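Side-chain contact in folylpolyglutamate synthase protein FOLC (Mycobacterium tuberculosis, PDB 2VOS), which probably uses ATP to add L-glutamate to dihydropteroate, giving dihydrofolate, and to lengthen the polyglutamate tail of tetrahydrofolates: residues A[347-352]-A[368-373]. Numbering follows the deposited sequence.
Sequences TVFIDA and HEFDFR. With ADP (adenosine-5'-diphosphate), chain B.
Phe-349 drives the rim of its ring into the face of Phe-370, a T-shaped pair with centroids 5.1 Å apart and planes at 76°. The touching atom is Phe-349 CZ, 3.5 Å from Phe-370 CZ and placed over the outer part of that ring rather than its middle. A neighbouring corner of the same edge serves Phe-372: Phe-349 CE1 lies 3.5 Å from Phe-372 CZ, which sits at the Phe-349 edge near its plane. The adjoining corner of the Phe-372 ring meets Thr-347, whose CB sits 3.9 Å from Phe-372 CE2 at the ring edge. With CG anti to its carbonyl carbon (chi1 -78°), Phe-349 reaches off the strand toward the loop 368-373.

Behind these rings, backbone hydrogen bonds to Ile-466 and Ile-468 fix Phe-349 within the sheet of the Mur ligase C-terminal domain, while His-294 adds a second edge-to-face partner for Phe-370. The loop between helix 356-368 and strand 374-379 lays two phenylalanines against strand 347-350. Two residues past Phe-349, Asp-351 turns its carboxylate to the ADP ribose, and ADP O2' donates a hydrogen bond to Asp-351 OD2 (2.9 Å); Leu-339 N and Ala-353 N also bond this carboxylate. No hydrogen bond links the two segments, so their contact rests on aromatic and apolar packing, and of the two it is 347-352 that meets the nucleotide, through Asp-351 and Ala-352.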
loop_
_atom_site.group_PDB
_atom_site.type_symbol
_atom_site.label_atom_id
_atom_site.label_comp_id
_atom_site.label_asym_id
_atom_site.label_seq_id
_atom_site.Cartn_x
_atom_site.Cartn_y
_atom_site.Cartn_z
ATOM N N THR A 347 -7.395 17.874 -15.009
ATOM C CA THR A 347 -7.037 16.605 -14.441
ATOM C C THR A 347 -6.839 16.726 -12.925
ATOM O O THR A 347 -6.194 17.637 -12.456
ATOM C CB THR A 347 -5.742 16.085 -15.075
ATOM O OG1 THR A 347 -5.978 15.895 -16.485
ATOM C CG2 THR A 347 -5.329 14.785 -14.405
ATOM N N VAL A 348 -7.434 15.818 -12.170
ATOM C CA VAL A 348 -7.207 15.733 -10.731
ATOM C C VAL A 348 -6.699 14.319 -10.504
ATOM O O VAL A 348 -7.350 13.319 -10.911
ATOM C CB VAL A 348 -8.490 15.904 -9.933
ATOM C CG1 VAL A 348 -8.221 15.614 -8.406
ATOM C CG2 VAL A 348 -9.109 17.332 -10.179
ATOM N N PHE A 349 -5.531 14.250 -9.864
ATOM C CA PHE A 349 -4.996 12.968 -9.416
ATOM C C PHE A 349 -5.112 12.889 -7.936
ATOM O O PHE A 349 -5.001 13.921 -7.248
ATOM C CB PHE A 349 -3.502 12.907 -9.675
ATOM C CG PHE A 349 -3.161 12.638 -11.090
ATOM C CD1 PHE A 349 -2.804 13.683 -11.944
ATOM C CD2 PHE A 349 -3.157 11.356 -11.566
ATOM C CE1 PHE A 349 -2.460 13.401 -13.254
ATOM C CE2 PHE A 349 -2.812 11.093 -12.905
ATOM C CZ PHE A 349 -2.442 12.131 -13.706
ATOM N N ILE A 350 -5.250 11.670 -7.428
ATOM C CA ILE A 350 -5.021 11.465 -6.024
ATOM C C ILE A 350 -3.888 10.461 -5.937
ATOM O O ILE A 350 -3.800 9.536 -6.775
ATOM C CB ILE A 350 -6.276 10.899 -5.277
ATOM C CG1 ILE A 350 -6.704 9.514 -5.877
ATOM C CG2 ILE A 350 -7.412 11.974 -5.214
ATOM C CD1 ILE A 350 -7.897 8.812 -5.089
ATOM N N ASP A 351 -3.049 10.622 -4.911
ATOM C CA ASP A 351 -1.920 9.759 -4.696
ATOM C C ASP A 351 -1.576 9.689 -3.213
ATOM O O ASP A 351 -1.442 10.726 -2.536
ATOM C CB ASP A 351 -0.709 10.189 -5.524
ATOM C CG ASP A 351 0.381 9.090 -5.531
ATOM O OD1 ASP A 351 0.292 8.099 -6.260
ATOM O OD2 ASP A 351 1.281 9.154 -4.729
ATOM N N ALA A 352 -1.408 8.470 -2.701
ATOM C CA ALA A 352 -1.156 8.224 -1.299
ATOM C C ALA A 352 0.305 8.560 -0.873
ATOM O O ALA A 352 0.641 8.344 0.309
ATOM C CB ALA A 352 -1.433 6.742 -0.976
ATOM N N HIS A 368 7.241 12.708 -16.521
ATOM C CA HIS A 368 7.622 11.855 -17.615
ATOM C C HIS A 368 6.491 11.277 -18.449
ATOM O O HIS A 368 6.715 10.930 -19.595
ATOM C CB HIS A 368 8.457 10.685 -17.102
ATOM C CG HIS A 368 9.725 11.095 -16.426
ATOM N ND1 HIS A 368 10.432 10.238 -15.609
ATOM C CD2 HIS A 368 10.436 12.246 -16.471
ATOM C CE1 HIS A 368 11.512 10.856 -15.165
ATOM N NE2 HIS A 368 11.541 12.067 -15.685
ATOM N N GLU A 369 5.297 11.156 -17.899
ATOM C CA GLU A 369 4.267 10.400 -18.535
ATOM C C GLU A 369 3.102 11.293 -18.915
ATOM O O GLU A 369 2.124 10.837 -19.454
ATOM C CB GLU A 369 3.807 9.266 -17.586
ATOM C CG GLU A 369 4.957 8.294 -17.325
ATOM C CD GLU A 369 4.561 6.951 -16.652
ATOM O OE1 GLU A 369 3.384 6.510 -16.641
ATOM O OE2 GLU A 369 5.514 6.291 -16.210
ATOM N N PHE A 370 3.215 12.587 -18.622
ATOM C CA PHE A 370 2.171 13.557 -18.921
ATOM C C PHE A 370 2.864 14.810 -19.383
ATOM O O PHE A 370 4.083 14.942 -19.299
ATOM C CB PHE A 370 1.378 13.864 -17.687
ATOM C CG PHE A 370 0.690 12.663 -17.114
ATOM C CD1 PHE A 370 -0.580 12.306 -17.536
ATOM C CD2 PHE A 370 1.316 11.863 -16.155
ATOM C CE1 PHE A 370 -1.234 11.168 -17.028
ATOM C CE2 PHE A 370 0.647 10.722 -15.656
ATOM C CZ PHE A 370 -0.602 10.384 -16.103
ATOM N N ASP A 371 2.093 15.743 -19.889
ATOM C CA ASP A 371 2.679 16.987 -20.366
ATOM C C ASP A 371 1.861 18.122 -19.781
ATOM O O ASP A 371 1.081 18.747 -20.503
ATOM C CB ASP A 371 2.572 17.042 -21.884
ATOM C CG ASP A 371 3.346 18.222 -22.472
ATOM O OD1 ASP A 371 4.060 18.952 -21.707
ATOM O OD2 ASP A 371 3.259 18.371 -23.708
ATOM N N PHE A 372 1.992 18.363 -18.483
ATOM C CA PHE A 372 1.175 19.397 -17.859
ATOM C C PHE A 372 1.885 20.713 -18.035
ATOM O O PHE A 372 3.117 20.755 -18.013
ATOM C CB PHE A 372 0.999 19.093 -16.385
ATOM C CG PHE A 372 0.072 17.948 -16.135
ATOM C CD1 PHE A 372 0.547 16.736 -15.678
ATOM C CD2 PHE A 372 -1.266 18.091 -16.383
ATOM C CE1 PHE A 372 -0.322 15.670 -15.460
ATOM C CE2 PHE A 372 -2.153 17.007 -16.173
ATOM C CZ PHE A 372 -1.664 15.803 -15.727
ATOM N N ARG A 373 1.131 21.777 -18.263
ATOM C CA ARG A 373 1.753 23.091 -18.292
ATOM C C ARG A 373 1.678 23.776 -16.893
ATOM O O ARG A 373 2.414 24.701 -16.611
ATOM C CB ARG A 373 1.141 23.952 -19.422
HETATM P PB ADP B . 2.618 0.615 0.597
HETATM O O1B ADP B . 1.476 -0.360 0.720
HETATM O O2B ADP B . 2.445 1.834 1.460
HETATM O O3B ADP B . 3.998 0.034 0.654
HETATM P PA ADP B . 1.428 1.468 -1.981
HETATM O O1A ADP B . 0.166 1.810 -1.202
HETATM O O2A ADP B . 1.461 0.655 -3.265
HETATM O O3A ADP B . 2.650 1.118 -0.949
HETATM O "O5'" ADP B . 1.936 2.932 -2.469
HETATM C "C5'" ADP B . 1.960 4.110 -1.650
HETATM C "C4'" ADP B . 2.584 5.214 -2.531
HETATM O "O4'" ADP B . 3.969 4.868 -2.807
HETATM C "C3'" ADP B . 1.996 5.308 -3.937
HETATM O "O3'" ADP B . 1.044 6.349 -4.023
HETATM C "C2'" ADP B . 3.092 5.705 -4.885
HETATM O "O2'" ADP B . 3.309 7.146 -4.700
HETATM C "C1'" ADP B . 4.301 5.132 -4.193
HETATM N N9 ADP B . 4.797 3.816 -4.688
HETATM C C8 ADP B . 4.158 2.610 -4.857
HETATM N N7 ADP B . 5.054 1.668 -5.279
HETATM C C5 ADP B . 6.285 2.258 -5.266
HETATM C C6 ADP B . 7.665 1.851 -5.552
HETATM N N6 ADP B . 7.947 0.590 -5.943
HETATM N N1 ADP B . 8.601 2.803 -5.460
HETATM C C2 ADP B . 8.393 4.105 -5.134
HETATM N N3 ADP B . 7.152 4.563 -4.822
HETATM C C4 ADP B . 6.109 3.673 -4.900
#